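Local coordinates for large adhesion protein (Lap) involved in biofilm formation (Marinobacter hydrocarbonoclasticus, PDB 6XI3) that binds calcium at the junctions between its tandem Ig-like beta-sandwich repeats, which probably extend a bacterial biofilm adhesin towards its target, at residues T159-D162 and N166-N169; A60-I63 and N69-N72; A238-T243 and V253-T258; E392-A395 and N401-T404. All blocks are in the same frame, centred on the assembly; numbering follows the deposited sequence.

Contact 1: T159-D162 and N166-N169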
loop_
_atom_site.group_PDB
_atom_site.type_symbol
_atom_site.label_atom_id
_atom_site.label_comp_id
_atom_site.label_asym_id
_atom_site.label_seq_id
_atom_site.Cartn_x
_atom_site.Cartn_y
_atom_site.Cartn_z
ATOM N N THR A 159 -1.999 19.330 5.494
ATOM C CA THR A 159 -1.372 18.044 5.847
ATOM C C THR A 159 -1.803 17.037 4.782
ATOM O O THR A 159 -3.024 16.937 4.520
ATOM C CB THR A 159 -1.808 17.618 7.252
ATOM O OG1 THR A 159 -1.444 18.620 8.205
ATOM C CG2 THR A 159 -1.155 16.348 7.721
ATOM N N MET A 160 -0.851 16.282 4.248
ATOM C CA MET A 160 -1.118 15.118 3.383
ATOM C C MET A 160 -0.516 13.873 4.031
ATOM O O MET A 160 0.656 13.905 4.374
ATOM C CB MET A 160 -0.555 15.378 1.995
ATOM C CG MET A 160 -1.338 16.499 1.355
ATOM S SD MET A 160 -0.797 16.899 -0.286
ATOM C CE MET A 160 0.646 17.862 0.127
ATOM N N THR A 161 -1.358 12.869 4.280
ATOM C CA THR A 161 -1.006 11.660 5.057
ATOM C C THR A 161 -1.225 10.458 4.135
ATOM O O THR A 161 -2.304 10.431 3.491
ATOM C CB THR A 161 -1.822 11.558 6.351
ATOM O OG1 THR A 161 -1.596 12.741 7.105
ATOM C CG2 THR A 161 -1.448 10.354 7.186
ATOM N N ASP A 162 -0.231 9.562 4.040
ATOM C CA ASP A 162 -0.271 8.376 3.140
ATOM C C ASP A 162 -0.714 7.125 3.917
ATOM O O ASP A 162 -1.022 7.235 5.146
ATOM C CB ASP A 162 1.044 8.260 2.371
ATOM C CG ASP A 162 2.238 7.821 3.191
ATOM O OD1 ASP A 162 2.031 7.469 4.374
ATOM O OD2 ASP A 162 3.379 7.876 2.638
ATOM N N ASN A 166 3.219 8.414 6.744
ATOM C CA ASN A 166 4.087 9.548 6.307
ATOM C C ASN A 166 3.253 10.817 6.053
ATOM O O ASN A 166 2.064 10.719 5.627
ATOM C CB ASN A 166 4.913 9.268 5.055
ATOM C CG ASN A 166 5.732 7.995 5.168
ATOM O OD1 ASN A 166 6.546 7.879 6.073
ATOM N ND2 ASN A 166 5.526 7.036 4.273
ATOM N N ILE A 167 3.866 11.980 6.286
ATOM C CA ILE A 167 3.171 13.292 6.234
ATOM C C ILE A 167 3.965 14.280 5.362
ATOM O O ILE A 167 5.197 14.365 5.476
ATOM C CB ILE A 167 2.926 13.810 7.659
ATOM C CG1 ILE A 167 1.979 12.884 8.435
ATOM C CG2 ILE A 167 2.434 15.241 7.599
ATOM C CD1 ILE A 167 1.511 13.424 9.787
ATOM N N VAL A 168 3.264 14.994 4.492
ATOM C CA VAL A 168 3.794 16.225 3.850
ATOM C C VAL A 168 3.001 17.406 4.405
ATOM O O VAL A 168 1.758 17.347 4.375
ATOM C CB VAL A 168 3.715 16.164 2.323
ATOM C CG1 VAL A 168 3.943 17.542 1.735
ATOM C CG2 VAL A 168 4.683 15.138 1.753
ATOM N N ASN A 169 3.709 18.423 4.898
ATOM C CA ASN A 169 3.112 19.685 5.399
ATOM C C ASN A 169 3.220 20.749 4.307
ATOM O O ASN A 169 4.182 20.756 3.509
ATOM C CB ASN A 169 3.754 20.121 6.713
ATOM C CG ASN A 169 3.548 19.099 7.815
ATOM O OD1 ASN A 169 4.494 18.467 8.282
ATOM N ND2 ASN A 169 2.318 18.930 8.247
#
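Asp162 holds CG between its backbone N and carbonyl carbon (chi1 72°), while Asn166 keeps CG beside its own N and anti to the carbonyl carbon (chi1 -53°). These settings bring carboxylate and amide together across the turn, their planes 74° apart. Asn166 ND2 donates to Asp162 OD2 at 2.8 Å, meeting the syn lone pair with the oxygen almost in the amide plane. The other oxygen, Asp162 OD1, takes a weak, bent bond from Asn166 N at 2.8 Å and also accepts from Ala164 N, an Asx turn. OD2 has a second donor in Val191 N, just before the calcium ligand Asp192, so this buried carboxylate is gripped at both oxygens.

Behind the turn, Asp162 N reaches Asn166 O at 3.0 Å, and Met160 and Val168 exchange a reciprocal pair of backbone bonds. On the inner face Met160 CE lies against Val168 CG1 at 3.7 Å, with Ile187 and Leu190 close by. On the other face Thr159 CG2 touches Ile167 CG2 at 3.8 Å. The whole is an antiparallel beta hairpin, with 167-173 the outermost strand of a sheet in an Ig-like beta sandwich.

Contact 2: A60-I63 and N69-N72; sequences AITI and NIVN
Val71 N gives the shortest polar bond here, 2.7 Å to Ile63 O, and nearly straight. The return bond, Ile63 N to Val71 O, is 2.8 Å long, and the same Val71 oxygen is approached by Thr62 CA at 3.2 Å in a CA-H...O contact. Ile63 and Val71 are therefore an antiparallel hydrogen-bonded pair. Their side chains share a face, with CB to CB at 4.2 Å, and both rest on Val88 and Leu93.

The pairing belongs to a beta hairpin at the margin of an Ig-like sandwich: strand 70-76 is outermost in its four-stranded sheet, and strand 58-64 passes the bonding on to strand 96-105 through Thr62 and Glu101.

On the outer face Thr62 and Asn72 run side by side. In Asn72, chi1 of -73° sets CG beside the backbone N, and the chi2 turn of -68° faces OD1 towards Thr62, 3.4 Å from its CG2. A water donates to Asn72 OD1 at 2.8 Å and to Ile61 O at 2.9 Å, stitching the exposed amide to the backbone of the partner strand. Nearer the turn, Ile70 CG2 lies 4.1 Å from Thr62 CB, and Asn69 ND2 bonds to Asp65 OD2.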
loop_
_atom_site.group_PDB
_atom_site.type_symbol
_atom_site.label_atom_id
_atom_site.label_comp_id
_atom_site.label_asym_id
_atom_site.label_seq_id
_atom_site.Cartn_x
_atom_site.Cartn_y
_atom_site.Cartn_z
ATOM N N ALA A 60 -19.120 62.811 17.801
ATOM C CA ALA A 60 -18.604 62.078 16.621
ATOM C C ALA A 60 -18.288 60.656 17.078
ATOM O O ALA A 60 -17.771 60.445 18.212
ATOM C CB ALA A 60 -17.378 62.744 16.048
ATOM N N ILE A 61 -18.608 59.685 16.248
ATOM C CA ILE A 61 -18.433 58.279 16.655
ATOM C C ILE A 61 -17.702 57.570 15.532
ATOM O O ILE A 61 -18.032 57.818 14.370
ATOM C CB ILE A 61 -19.792 57.653 16.956
ATOM C CG1 ILE A 61 -20.340 58.180 18.274
ATOM C CG2 ILE A 61 -19.688 56.140 16.966
ATOM C CD1 ILE A 61 -21.817 58.101 18.326
ATOM N N THR A 62 -16.736 56.744 15.883
ATOM C CA THR A 62 -16.166 55.767 14.923
ATOM C C THR A 62 -16.383 54.367 15.485
ATOM O O THR A 62 -16.331 54.152 16.736
ATOM C CB THR A 62 -14.703 56.056 14.583
ATOM O OG1 THR A 62 -14.040 55.868 15.831
ATOM C CG2 THR A 62 -14.493 57.446 14.020
ATOM N N ILE A 63 -16.670 53.447 14.582
ATOM C CA ILE A 63 -16.676 52.002 14.906
ATOM C C ILE A 63 -15.653 51.391 13.965
ATOM O O ILE A 63 -15.838 51.540 12.749
ATOM C CB ILE A 63 -18.062 51.381 14.741
ATOM C CG1 ILE A 63 -19.145 52.282 15.341
ATOM C CG2 ILE A 63 -18.031 49.986 15.352
ATOM C CD1 ILE A 63 -20.506 51.676 15.303
ATOM N N ASN A 69 -11.396 48.667 8.950
ATOM C CA ASN A 69 -12.555 49.339 8.308
ATOM C C ASN A 69 -13.234 50.235 9.354
ATOM O O ASN A 69 -13.274 49.854 10.526
ATOM C CB ASN A 69 -13.538 48.340 7.719
ATOM C CG ASN A 69 -12.838 47.371 6.794
ATOM O OD1 ASN A 69 -12.282 47.799 5.790
ATOM N ND2 ASN A 69 -12.864 46.090 7.131
ATOM N N ILE A 70 -13.747 51.386 8.948
ATOM C CA ILE A 70 -14.332 52.369 9.907
ATOM C C ILE A 70 -15.769 52.644 9.490
ATOM O O ILE A 70 -16.031 52.911 8.300
ATOM C CB ILE A 70 -13.498 53.671 9.985
ATOM C CG1 ILE A 70 -12.102 53.424 10.573
ATOM C CG2 ILE A 70 -14.234 54.751 10.773
ATOM C CD1 ILE A 70 -11.064 54.521 10.242
ATOM N N VAL A 71 -16.656 52.671 10.467
ATOM C CA VAL A 71 -17.968 53.319 10.293
ATOM C C VAL A 71 -17.891 54.668 11.015
ATOM O O VAL A 71 -17.514 54.684 12.204
ATOM C CB VAL A 71 -19.120 52.427 10.806
ATOM C CG1 VAL A 71 -20.360 53.258 11.096
ATOM C CG2 VAL A 71 -19.435 51.315 9.811
ATOM N N ASN A 72 -18.331 55.726 10.343
ATOM C CA ASN A 72 -18.453 57.086 10.928
ATOM C C ASN A 72 -19.922 57.377 11.220
ATOM O O ASN A 72 -20.739 57.157 10.319
ATOM C CB ASN A 72 -17.891 58.149 9.991
ATOM C CG ASN A 72 -16.384 58.077 9.963
ATOM O OD1 ASN A 72 -15.728 58.385 10.957
ATOM N ND2 ASN A 72 -15.857 57.545 8.874
HETATM O O HOH W 1 -17.022 60.050 12.857
#

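Contact 3: A238-T243 and V253-T258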
loop_
_atom_site.group_PDB
_atom_site.type_symbol
_atom_site.label_atom_id
_atom_site.label_comp_id
_atom_site.label_asym_id
_atom_site.label_seq_id
_atom_site.Cartn_x
_atom_site.Cartn_y
_atom_site.Cartn_z
ATOM N N ALA A 238 14.566 -26.097 1.327
ATOM C CA ALA A 238 14.822 -25.039 0.332
ATOM C C ALA A 238 14.966 -23.710 1.043
ATOM O O ALA A 238 14.246 -23.472 2.043
ATOM C CB ALA A 238 13.742 -24.978 -0.711
ATOM N N ASN A 239 15.890 -22.901 0.539
ATOM C CA ASN A 239 16.044 -21.476 0.928
ATOM C C ASN A 239 15.592 -20.591 -0.231
ATOM O O ASN A 239 16.134 -20.721 -1.327
ATOM C CB ASN A 239 17.475 -21.164 1.323
ATOM C CG ASN A 239 17.950 -21.973 2.520
ATOM O OD1 ASN A 239 17.189 -22.725 3.156
ATOM N ND2 ASN A 239 19.226 -21.811 2.831
ATOM N N LEU A 240 14.628 -19.729 0.043
ATOM C CA LEU A 240 13.949 -18.865 -0.954
ATOM C C LEU A 240 14.138 -17.415 -0.521
ATOM O O LEU A 240 14.226 -17.153 0.707
ATOM C CB LEU A 240 12.465 -19.227 -0.979
ATOM C CG LEU A 240 12.136 -20.705 -1.136
ATOM C CD1 LEU A 240 10.626 -20.929 -1.071
ATOM C CD2 LEU A 240 12.714 -21.257 -2.437
ATOM N N SER A 241 14.209 -16.497 -1.473
ATOM C CA SER A 241 14.254 -15.048 -1.158
ATOM C C SER A 241 13.650 -14.286 -2.327
ATOM O O SER A 241 13.386 -14.887 -3.378
ATOM C CB SER A 241 15.674 -14.570 -0.886
ATOM O OG SER A 241 16.531 -14.836 -1.987
ATOM N N GLY A 242 13.558 -12.976 -2.164
ATOM C CA GLY A 242 13.221 -12.117 -3.290
ATOM C C GLY A 242 13.141 -10.678 -2.857
ATOM O O GLY A 242 13.549 -10.350 -1.701
ATOM N N THR A 243 12.637 -9.890 -3.787
ATOM C CA THR A 243 12.548 -8.415 -3.711
ATOM C C THR A 243 11.108 -8.046 -4.022
ATOM O O THR A 243 10.395 -8.850 -4.662
ATOM C CB THR A 243 13.496 -7.710 -4.699
ATOM O OG1 THR A 243 13.026 -7.986 -6.020
ATOM C CG2 THR A 243 14.935 -8.152 -4.580
ATOM N N VAL A 253 3.926 -12.662 2.035
ATOM C CA VAL A 253 4.276 -13.320 0.760
ATOM C C VAL A 253 3.826 -14.765 0.917
ATOM O O VAL A 253 4.285 -15.422 1.862
ATOM C CB VAL A 253 5.779 -13.220 0.483
ATOM C CG1 VAL A 253 6.160 -13.844 -0.855
ATOM C CG2 VAL A 253 6.230 -11.768 0.558
ATOM N N ASP A 254 3.001 -15.243 0.003
ATOM C CA ASP A 254 2.551 -16.648 -0.057
ATOM C C ASP A 254 3.369 -17.322 -1.138
ATOM O O ASP A 254 3.445 -16.745 -2.252
ATOM C CB ASP A 254 1.068 -16.739 -0.375
ATOM C CG ASP A 254 0.226 -16.148 0.740
ATOM O OD1 ASP A 254 0.647 -16.245 1.938
ATOM O OD2 ASP A 254 -0.828 -15.602 0.397
ATOM N N LEU A 255 3.980 -18.454 -0.796
ATOM C CA LEU A 255 4.857 -19.182 -1.717
ATOM C C LEU A 255 4.277 -20.566 -1.916
ATOM O O LEU A 255 3.618 -21.071 -1.001
ATOM C CB LEU A 255 6.281 -19.252 -1.175
ATOM C CG LEU A 255 6.970 -17.899 -1.012
ATOM C CD1 LEU A 255 7.034 -17.521 0.441
ATOM C CD2 LEU A 255 8.354 -17.926 -1.600
ATOM N N THR A 256 4.503 -21.132 -3.093
ATOM C CA THR A 256 4.167 -22.550 -3.347
ATOM C C THR A 256 5.386 -23.148 -4.015
ATOM O O THR A 256 6.088 -22.382 -4.726
ATOM C CB THR A 256 2.904 -22.753 -4.198
ATOM O OG1 THR A 256 3.190 -22.179 -5.473
ATOM C CG2 THR A 256 1.669 -22.158 -3.575
ATOM N N VAL A 257 5.689 -24.392 -3.636
ATOM C CA VAL A 257 6.751 -25.210 -4.271
ATOM C C VAL A 257 6.058 -26.437 -4.853
ATOM O O VAL A 257 5.442 -27.193 -4.077
ATOM C CB VAL A 257 7.862 -25.627 -3.289
ATOM C CG1 VAL A 257 9.011 -26.273 -4.035
ATOM C CG2 VAL A 257 8.362 -24.476 -2.444
ATOM N N THR A 258 6.210 -26.631 -6.161
ATOM C CA THR A 258 5.475 -27.653 -6.935
ATOM C C THR A 258 6.514 -28.596 -7.542
ATOM O O THR A 258 7.491 -28.114 -8.138
ATOM C CB THR A 258 4.508 -27.003 -7.936
ATOM O OG1 THR A 258 3.664 -26.058 -7.260
ATOM C CG2 THR A 258 3.611 -28.023 -8.610
#
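Leu240 and Leu255 meet as branched aliphatic chains, so neither ring nor amide nor carboxylate offers a face or an edge to this contact. The flat groups of the two segments, the Asn239 amide and the Asp254 carboxylate, do not touch the opposite segment: Asn239 OD1 accepts from Gly281 N, and Asp254 OD1 is bonded to Gln252 NE2. This is the hydrophobic core of an Ig-like beta sandwich. Strand 237-245 belongs to a sheet with 223-232 and 277-283, and strand 252-258 to the facing sheet with 264-270, 290-299 and 305-314.

The backbones stand well apart, with Leu240 CA and Leu255 CA 9.1 Å from each other, and the side chains fill the gap. Both leucines point toward the opposite sheet and run antiparallel alongside one another, meeting at Leu240 CD1 and Leu255 CD2, 3.8 Å apart. Leu255 chi2, at 105°, departs from a staggered value, and it is this torsion that sets where CD2 lies. Val294 packs on Leu240, and Ala296 and Val226 on Leu255.

Ser241 points away from the core, its OG bonded to Asp229 OD2. Val257 faces inward, two residues on from Leu255 and on the same face of the strand, and its CG2 comes within 4.4 Å of the same Leu240 CD1.

Contact 4: E392-A395 and N401-T404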
loop_
_atom_site.group_PDB
_atom_site.type_symbol
_atom_site.label_atom_id
_atom_site.label_comp_id
_atom_site.label_asym_id
_atom_site.label_seq_id
_atom_site.Cartn_x
_atom_site.Cartn_y
_atom_site.Cartn_z
ATOM N N GLU A 392 20.386 -56.776 -20.432
ATOM C CA GLU A 392 20.532 -55.329 -20.124
ATOM C C GLU A 392 19.137 -54.786 -19.778
ATOM O O GLU A 392 18.184 -55.055 -20.512
ATOM C CB GLU A 392 21.217 -54.622 -21.294
ATOM C CG GLU A 392 21.263 -53.103 -21.173
ATOM C CD GLU A 392 22.366 -52.557 -20.275
ATOM O OE1 GLU A 392 23.145 -53.368 -19.716
ATOM O OE2 GLU A 392 22.451 -51.317 -20.136
ATOM N N ALA A 393 19.022 -54.058 -18.674
ATOM C CA ALA A 393 17.774 -53.362 -18.304
ATOM C C ALA A 393 18.048 -51.868 -18.137
ATOM O O ALA A 393 19.107 -51.510 -17.583
ATOM C CB ALA A 393 17.216 -53.989 -17.059
ATOM N N SER A 394 17.095 -51.038 -18.570
ATOM C CA SER A 394 17.168 -49.558 -18.513
ATOM C C SER A 394 15.823 -48.940 -18.123
ATOM O O SER A 394 14.755 -49.408 -18.578
ATOM C CB SER A 394 17.624 -48.991 -19.808
ATOM O OG SER A 394 18.062 -47.654 -19.584
ATOM N N ALA A 395 15.877 -47.887 -17.317
ATOM C CA ALA A 395 14.693 -47.090 -16.969
ATOM C C ALA A 395 15.129 -45.648 -16.700
ATOM O O ALA A 395 16.295 -45.434 -16.330
ATOM C CB ALA A 395 13.966 -47.698 -15.793
ATOM N N ASN A 401 17.964 -39.429 -15.542
ATOM C CA ASN A 401 19.105 -40.325 -15.882
ATOM C C ASN A 401 18.581 -41.638 -16.483
ATOM O O ASN A 401 17.495 -42.097 -16.075
ATOM C CB ASN A 401 20.013 -40.502 -14.662
ATOM C CG ASN A 401 20.739 -39.205 -14.371
ATOM O OD1 ASN A 401 21.563 -38.778 -15.175
ATOM N ND2 ASN A 401 20.336 -38.502 -13.324
ATOM N N ALA A 402 19.293 -42.174 -17.473
ATOM C CA ALA A 402 19.168 -43.583 -17.927
ATOM C C ALA A 402 19.839 -44.484 -16.888
ATOM O O ALA A 402 21.064 -44.462 -16.766
ATOM C CB ALA A 402 19.779 -43.771 -19.296
ATOM N N LEU A 403 19.048 -45.166 -16.081
ATOM C CA LEU A 403 19.560 -46.055 -15.009
ATOM C C LEU A 403 19.605 -47.463 -15.576
ATOM O O LEU A 403 18.539 -47.892 -16.064
ATOM C CB LEU A 403 18.619 -45.987 -13.823
ATOM C CG LEU A 403 18.376 -44.573 -13.325
ATOM C CD1 LEU A 403 17.229 -44.607 -12.334
ATOM C CD2 LEU A 403 19.668 -43.993 -12.723
ATOM N N THR A 404 20.784 -48.092 -15.566
ATOM C CA THR A 404 21.025 -49.390 -16.250
ATOM C C THR A 404 21.745 -50.367 -15.328
ATOM O O THR A 404 22.324 -49.965 -14.286
ATOM C CB THR A 404 21.806 -49.267 -17.559
ATOM O OG1 THR A 404 23.120 -48.820 -17.244
ATOM C CG2 THR A 404 21.161 -48.339 -18.556
HETATM O O HOH W 2 24.359 -51.897 -17.475
#
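Ser394 and Thr404 face each other in the last beta hairpin of the modelled chain, formed by strands 387-396 and 402-411 of an Ig-like sandwich. Asn399, in the loop that joins the strands, ligates the calcium shared with Asp289, Asp315, Thr317 and Asp343, so the hairpin has its turn at a metal site.

Ala395 and Leu403 are the hydrogen-bonded pair: Leu403 N to Ala395 O is 2.8 Å and Ala395 N to Leu403 O is 2.9 Å. Next to them Thr404 CA sits 3.2 Å from Ala393 O, a CA-H...O contact. Leu403 and Ala395 turn to the inner face, where Leu321 of the opposing sheet packs on both of them and on Ala393.

The other face carries mostly polar side chains. Glu392 sends CG anti to the backbone N (chi1 173°) and then bends at chi2 (80°), which swings the carboxylate across to Thr404. There OE2 lies against Thr404 CB at 3.4 Å, a van der Waals contact and not a hydrogen bond. A water donates to Glu392 OE1 at 2.9 Å and makes a weak 3.3 Å link to Thr404 OG1. Beside it, Thr404 CG2 rather than its hydroxyl faces Ser394 OG, 3.3 Å away.

The chemistry is thus divided: the reciprocal backbone bonds set the register, while Leu321 packs over the inner face, and Glu392 reaches Thr404 by van der Waals contact and through a water well bound to Glu392 but only weakly linked to Thr404. The partly exposed carboxylate is consistent with a charged group stabilised mainly by solvation rather than by a salt bridge across the strands.

Overall arrangement
Along the chain the order is contact 2, contact 1, contact 3, contact 4, all in series and none touching another. Centre to centre, contacts 2 and 1 are 45 Å apart, contacts 1 and 3 34 Å, and contacts 3 and 4 34 Å, while contacts 2 and 4 span 113 Å on opposite sides of the chain's centre. Each lies in a different sandwich. Contacts 2 and 1 sample equivalent hairpins, 58-64 with 70-76 and 155-161 with 167-173; contact 3 bridges the two sheets of its sandwich, and contact 4 takes a later hairpin. Calcium ions sit between successive sandwiches, consistent with a stretched, rod-like row of repeats.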